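CS1 fimbrial subunit A (Escherichia coli, PDB 4HJI) builds the shaft of CS1 pili, the polar surface filaments with which enterotoxigenic bacteria colonize the epithelium of host organs. Local coordinates at residues G67-V81 against A143-S157. Residues are numbered along the deposited sequence; the frame is centred on the assembly and turned at random.
Sequences GVVVKLSADPVLSNV and AGQYQGLVSIILTKS
Strands 68-72 and 77-80 both pair antiparallel with the long strand 144-156, and the register shifts by two residues between Leu72 and Ser79. Val69 with Thr155 and Lys71 with Ile153 are hydrogen-bonded pairs in the first run, as is Ser79 with Gln147 in the second. Between the runs Ala74 and Asp75 stand off strand 144-156, while Pro76 CB packs back on Val150 CG2. Water bridges Ala74 O to Ser151 N. A second water joins Val77 N to Leu149 O.

On one face Val70, Leu72, Ile152 and Leu154 form a buried apolar row. Val70 CG1 lies alongside Ile152 CG2 at 3.9 Å. On the other face the extended Lys71 chain crosses Ile153, its CE 3.6 Å from Ile153 CD1. Ser151 OG bonds Glu164 OE2.

In the second run Asn80 CG is anti to the backbone N (chi1 -176°). This helps bring ND2 over one face of the Tyr146 ring, toward its rim, 3.4 Å from Tyr146 CZ, with amide and ring planes 83° apart. Asn80 OD1 accepts from the backbone N of Leu82 and Asn83, while Tyr146 OH bonds Thr142 O. An alanine in place of Tyr146 is likely to strip the Asn80 amide of its ring cover and leave Thr142 O without this hydroxyl partner. The sheet is thus apolar and buried beside Val70 and Leu72, where nearby backbone satisfies Asn80 OD1 and Tyr146 OH, and mixed beside Lys71 and Thr155, as suits the immunoglobulin-like sandwich of chaperone-usher pilins.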
loop_
_atom_site.group_PDB
_atom_site.type_symbol
_atom_site.label_atom_id
_atom_site.label_comp_id
_atom_site.label_asym_id
_atom_site.label_seq_id
_atom_site.Cartn_x
_atom_site.Cartn_y
_atom_site.Cartn_z
ATOM N N GLY A 67 17.175 -5.885 -6.290
ATOM C CA GLY A 67 15.956 -5.928 -5.507
ATOM C C GLY A 67 15.185 -4.637 -5.681
ATOM O O GLY A 67 15.400 -3.888 -6.653
ATOM N N VAL A 68 14.269 -4.371 -4.762
ATOM C CA VAL A 68 13.534 -3.108 -4.787
ATOM C C VAL A 68 13.477 -2.505 -3.399
ATOM O O VAL A 68 13.458 -3.223 -2.401
ATOM C CB VAL A 68 12.106 -3.230 -5.368
ATOM C CG1 VAL A 68 12.196 -3.683 -6.814
ATOM C CG2 VAL A 68 11.225 -4.151 -4.532
ATOM N N VAL A 69 13.477 -1.180 -3.362
ATOM C CA VAL A 69 13.323 -0.430 -2.135
ATOM C C VAL A 69 11.917 0.106 -2.149
ATOM O O VAL A 69 11.493 0.683 -3.147
ATOM C CB VAL A 69 14.316 0.745 -2.086
ATOM C CG1 VAL A 69 14.127 1.578 -0.834
ATOM C CG2 VAL A 69 15.735 0.226 -2.228
ATOM N N VAL A 70 11.196 -0.097 -1.056
ATOM C CA VAL A 70 9.796 0.276 -0.961
ATOM C C VAL A 70 9.553 1.095 0.281
ATOM O O VAL A 70 10.002 0.734 1.381
ATOM C CB VAL A 70 8.893 -0.951 -0.898
ATOM C CG1 VAL A 70 7.437 -0.553 -1.082
ATOM C CG2 VAL A 70 9.305 -1.940 -1.976
ATOM N N LYS A 71 8.835 2.187 0.114
ATOM C CA LYS A 71 8.496 3.050 1.224
ATOM C C LYS A 71 7.195 3.769 0.945
ATOM O O LYS A 71 6.665 3.673 -0.164
ATOM C CB LYS A 71 9.624 4.067 1.459
ATOM C CG LYS A 71 9.784 5.061 0.328
ATOM C CD LYS A 71 10.997 5.958 0.511
ATOM C CE LYS A 71 10.951 7.071 -0.518
ATOM N NZ LYS A 71 12.183 7.885 -0.613
ATOM N N LEU A 72 6.685 4.467 1.956
ATOM C CA LEU A 72 5.541 5.371 1.815
ATOM C C LEU A 72 6.065 6.793 1.740
ATOM O O LEU A 72 7.062 7.121 2.345
ATOM C CB LEU A 72 4.608 5.253 3.015
ATOM C CG LEU A 72 4.085 3.847 3.284
ATOM C CD1 LEU A 72 3.413 3.743 4.654
ATOM C CD2 LEU A 72 3.149 3.403 2.179
ATOM N N SER A 73 5.393 7.654 0.988
ATOM C CA SER A 73 5.833 9.048 0.894
ATOM C C SER A 73 5.389 9.854 2.110
ATOM O O SER A 73 5.889 10.945 2.341
ATOM C CB SER A 73 5.258 9.698 -0.363
ATOM O OG SER A 73 3.897 9.969 -0.155
ATOM N N ALA A 74 4.433 9.325 2.872
ATOM C CA ALA A 74 3.935 10.000 4.051
ATOM C C ALA A 74 3.227 8.953 4.865
ATOM O O ALA A 74 2.788 7.939 4.317
ATOM C CB ALA A 74 2.979 11.120 3.667
ATOM N N ASP A 75 3.137 9.200 6.172
ATOM C CA ASP A 75 2.339 8.375 7.074
ATOM C C ASP A 75 0.897 8.488 6.655
ATOM O O ASP A 75 0.323 9.576 6.751
ATOM C CB ASP A 75 2.408 8.899 8.501
ATOM C CG ASP A 75 3.676 8.520 9.211
ATOM O OD1 ASP A 75 4.445 7.698 8.663
ATOM O OD2 ASP A 75 3.897 9.015 10.349
ATOM N N PRO A 76 0.303 7.382 6.178
ATOM C CA PRO A 76 -1.066 7.482 5.738
ATOM C C PRO A 76 -2.061 7.511 6.889
ATOM O O PRO A 76 -1.932 6.757 7.865
ATOM C CB PRO A 76 -1.240 6.254 4.851
ATOM C CG PRO A 76 -0.258 5.266 5.341
ATOM C CD PRO A 76 0.843 6.022 6.025
ATOM N N VAL A 77 -3.029 8.414 6.773
ATOM C CA VAL A 77 -4.110 8.552 7.713
ATOM C C VAL A 77 -5.412 8.790 6.966
ATOM O O VAL A 77 -5.402 9.398 5.906
ATOM C CB VAL A 77 -3.839 9.694 8.703
ATOM C CG1 VAL A 77 -4.885 9.698 9.783
ATOM C CG2 VAL A 77 -2.497 9.503 9.402
ATOM N N LEU A 78 -6.527 8.305 7.512
ATOM C CA LEU A 78 -7.845 8.631 6.973
ATOM C C LEU A 78 -8.472 9.678 7.878
ATOM O O LEU A 78 -8.651 9.449 9.087
ATOM C CB LEU A 78 -8.749 7.408 6.917
ATOM C CG LEU A 78 -8.160 6.138 6.314
ATOM C CD1 LEU A 78 -9.232 5.065 6.335
ATOM C CD2 LEU A 78 -7.646 6.370 4.895
ATOM N N SER A 79 -8.786 10.820 7.279
ATOM C CA SER A 79 -9.393 11.949 7.964
ATOM C C SER A 79 -10.902 11.929 7.764
ATOM O O SER A 79 -11.385 11.717 6.645
ATOM C CB SER A 79 -8.791 13.260 7.451
ATOM O OG SER A 79 -7.397 13.317 7.706
ATOM N N ASN A 80 -11.650 12.156 8.842
ATOM C CA ASN A 80 -13.097 12.317 8.758
ATOM C C ASN A 80 -13.412 13.482 7.822
ATOM O O ASN A 80 -12.822 14.544 7.941
ATOM C CB ASN A 80 -13.707 12.582 10.142
ATOM C CG ASN A 80 -15.216 12.663 10.107
ATOM O OD1 ASN A 80 -15.778 13.720 9.864
ATOM N ND2 ASN A 80 -15.881 11.551 10.365
ATOM N N VAL A 81 -14.366 13.276 6.924
ATOM C CA VAL A 81 -14.637 14.287 5.900
ATOM C C VAL A 81 -15.283 15.570 6.430
ATOM O O VAL A 81 -15.190 16.601 5.785
ATOM C CB VAL A 81 -15.455 13.715 4.719
ATOM C CG1 VAL A 81 -14.674 12.590 4.044
ATOM C CG2 VAL A 81 -16.835 13.267 5.162
ATOM N N ALA A 143 -19.362 8.052 13.557
ATOM C CA ALA A 143 -19.938 7.528 12.329
ATOM C C ALA A 143 -19.749 8.512 11.182
ATOM O O ALA A 143 -19.724 9.724 11.391
ATOM C CB ALA A 143 -21.412 7.242 12.526
ATOM N N GLY A 144 -19.611 7.970 9.976
ATOM C CA GLY A 144 -19.467 8.781 8.776
ATOM C C GLY A 144 -18.249 8.389 7.974
ATOM O O GLY A 144 -17.649 7.334 8.176
ATOM N N GLN A 145 -17.871 9.272 7.060
ATOM C CA GLN A 145 -16.877 8.946 6.059
ATOM C C GLN A 145 -15.508 9.486 6.421
ATOM O O GLN A 145 -15.384 10.561 7.004
ATOM C CB GLN A 145 -17.330 9.495 4.714
ATOM C CG GLN A 145 -18.710 9.006 4.303
ATOM C CD GLN A 145 -18.975 9.225 2.821
ATOM O OE1 GLN A 145 -20.123 9.373 2.391
ATOM N NE2 GLN A 145 -17.900 9.231 2.023
ATOM N N TYR A 146 -14.490 8.702 6.081
ATOM C CA TYR A 146 -13.093 9.016 6.325
ATOM C C TYR A 146 -12.341 8.791 5.018
ATOM O O TYR A 146 -12.675 7.871 4.275
ATOM C CB TYR A 146 -12.538 8.080 7.404
ATOM C CG TYR A 146 -13.192 8.260 8.756
ATOM C CD1 TYR A 146 -14.475 7.778 9.003
ATOM C CD2 TYR A 146 -12.535 8.941 9.778
ATOM C CE1 TYR A 146 -15.083 7.953 10.240
ATOM C CE2 TYR A 146 -13.135 9.124 11.017
ATOM C CZ TYR A 146 -14.404 8.633 11.235
ATOM O OH TYR A 146 -14.966 8.837 12.470
ATOM N N GLN A 147 -11.346 9.640 4.752
ATOM C CA GLN A 147 -10.601 9.629 3.494
ATOM C C GLN A 147 -9.139 9.903 3.688
ATOM O O GLN A 147 -8.773 10.726 4.516
ATOM C CB GLN A 147 -11.055 10.773 2.595
ATOM C CG GLN A 147 -12.440 10.659 2.037
ATOM C CD GLN A 147 -12.609 11.590 0.848
ATOM O OE1 GLN A 147 -12.945 11.143 -0.230
ATOM N NE2 GLN A 147 -12.310 12.875 1.034
ATOM N N GLY A 148 -8.307 9.269 2.872
ATOM C CA GLY A 148 -6.881 9.575 2.864
ATOM C C GLY A 148 -6.202 8.952 1.671
ATOM O O GLY A 148 -6.827 8.229 0.912
ATOM N N LEU A 149 -4.929 9.268 1.501
ATOM C CA LEU A 149 -4.105 8.688 0.441
ATOM C C LEU A 149 -3.052 7.748 1.006
ATOM O O LEU A 149 -2.420 8.030 2.032
ATOM C CB LEU A 149 -3.395 9.794 -0.336
ATOM C CG LEU A 149 -4.252 10.880 -0.957
ATOM C CD1 LEU A 149 -3.363 11.929 -1.604
ATOM C CD2 LEU A 149 -5.214 10.321 -1.980
ATOM N N VAL A 150 -2.844 6.649 0.301
ATOM C CA VAL A 150 -1.695 5.790 0.514
ATOM C C VAL A 150 -0.794 5.982 -0.701
ATOM O O VAL A 150 -1.238 5.769 -1.854
ATOM C CB VAL A 150 -2.139 4.329 0.647
ATOM C CG1 VAL A 150 -0.960 3.385 0.486
ATOM C CG2 VAL A 150 -2.874 4.149 1.965
ATOM N N SER A 151 0.449 6.413 -0.453
ATOM C CA SER A 151 1.376 6.765 -1.529
ATOM C C SER A 151 2.621 5.922 -1.387
ATOM O O SER A 151 3.395 6.097 -0.430
ATOM C CB SER A 151 1.708 8.247 -1.455
ATOM O OG SER A 151 2.732 8.643 -2.374
ATOM N N ILE A 152 2.793 4.991 -2.311
ATOM C CA ILE A 152 3.844 3.974 -2.235
ATOM C C ILE A 152 4.892 4.360 -3.265
ATOM O O ILE A 152 4.589 4.696 -4.429
ATOM C CB ILE A 152 3.301 2.564 -2.511
ATOM C CG1 ILE A 152 2.286 2.154 -1.433
ATOM C CG2 ILE A 152 4.418 1.528 -2.547
ATOM C CD1 ILE A 152 1.329 1.070 -1.878
ATOM N N ILE A 153 6.138 4.340 -2.836
ATOM C CA ILE A 153 7.255 4.666 -3.691
ATOM C C ILE A 153 8.125 3.434 -3.816
ATOM O O ILE A 153 8.484 2.817 -2.788
ATOM C CB ILE A 153 8.114 5.811 -3.127
ATOM C CG1 ILE A 153 7.284 7.085 -2.988
ATOM C CG2 ILE A 153 9.303 6.056 -4.035
ATOM C CD1 ILE A 153 7.890 8.106 -2.069
ATOM N N LEU A 154 8.457 3.080 -5.056
ATOM C CA LEU A 154 9.338 1.946 -5.343
ATOM C C LEU A 154 10.488 2.426 -6.213
ATOM O O LEU A 154 10.289 3.214 -7.144
ATOM C CB LEU A 154 8.605 0.813 -6.073
ATOM C CG LEU A 154 7.402 0.149 -5.383
ATOM C CD1 LEU A 154 6.087 0.691 -5.909
ATOM C CD2 LEU A 154 7.474 -1.352 -5.566
ATOM N N THR A 155 11.692 1.955 -5.886
ATOM C CA THR A 155 12.876 2.142 -6.715
ATOM C C THR A 155 13.588 0.810 -6.828
ATOM O O THR A 155 13.514 -0.011 -5.924
ATOM C CB THR A 155 13.898 3.133 -6.115
ATOM O OG1 THR A 155 14.547 2.541 -4.981
ATOM C CG2 THR A 155 13.230 4.420 -5.688
ATOM N N LYS A 156 14.307 0.611 -7.918
ATOM C CA LYS A 156 15.215 -0.518 -8.028
ATOM C C LYS A 156 16.370 -0.274 -7.067
ATOM O O LYS A 156 16.829 0.860 -6.939
ATOM C CB LYS A 156 15.736 -0.620 -9.463
ATOM C CG LYS A 156 16.497 -1.893 -9.777
ATOM C CD LYS A 156 16.894 -2.003 -11.245
ATOM C CE LYS A 156 17.431 -0.700 -11.831
ATOM N NZ LYS A 156 17.829 -0.834 -13.259
ATOM N N SER A 157 16.831 -1.322 -6.393
ATOM C CA SER A 157 18.027 -1.205 -5.536
ATOM C C SER A 157 19.209 -0.641 -6.324
ATOM O O SER A 157 19.426 -1.029 -7.468
ATOM C CB SER A 157 18.415 -2.568 -4.957
ATOM O OG SER A 157 17.429 -3.029 -4.060
HETATM O O HOH W 1 1.183 7.498 2.172
HETATM O O HOH W 2 -6.169 12.111 5.289
HETATM O O HOH W 3 -3.254 9.786 4.043
#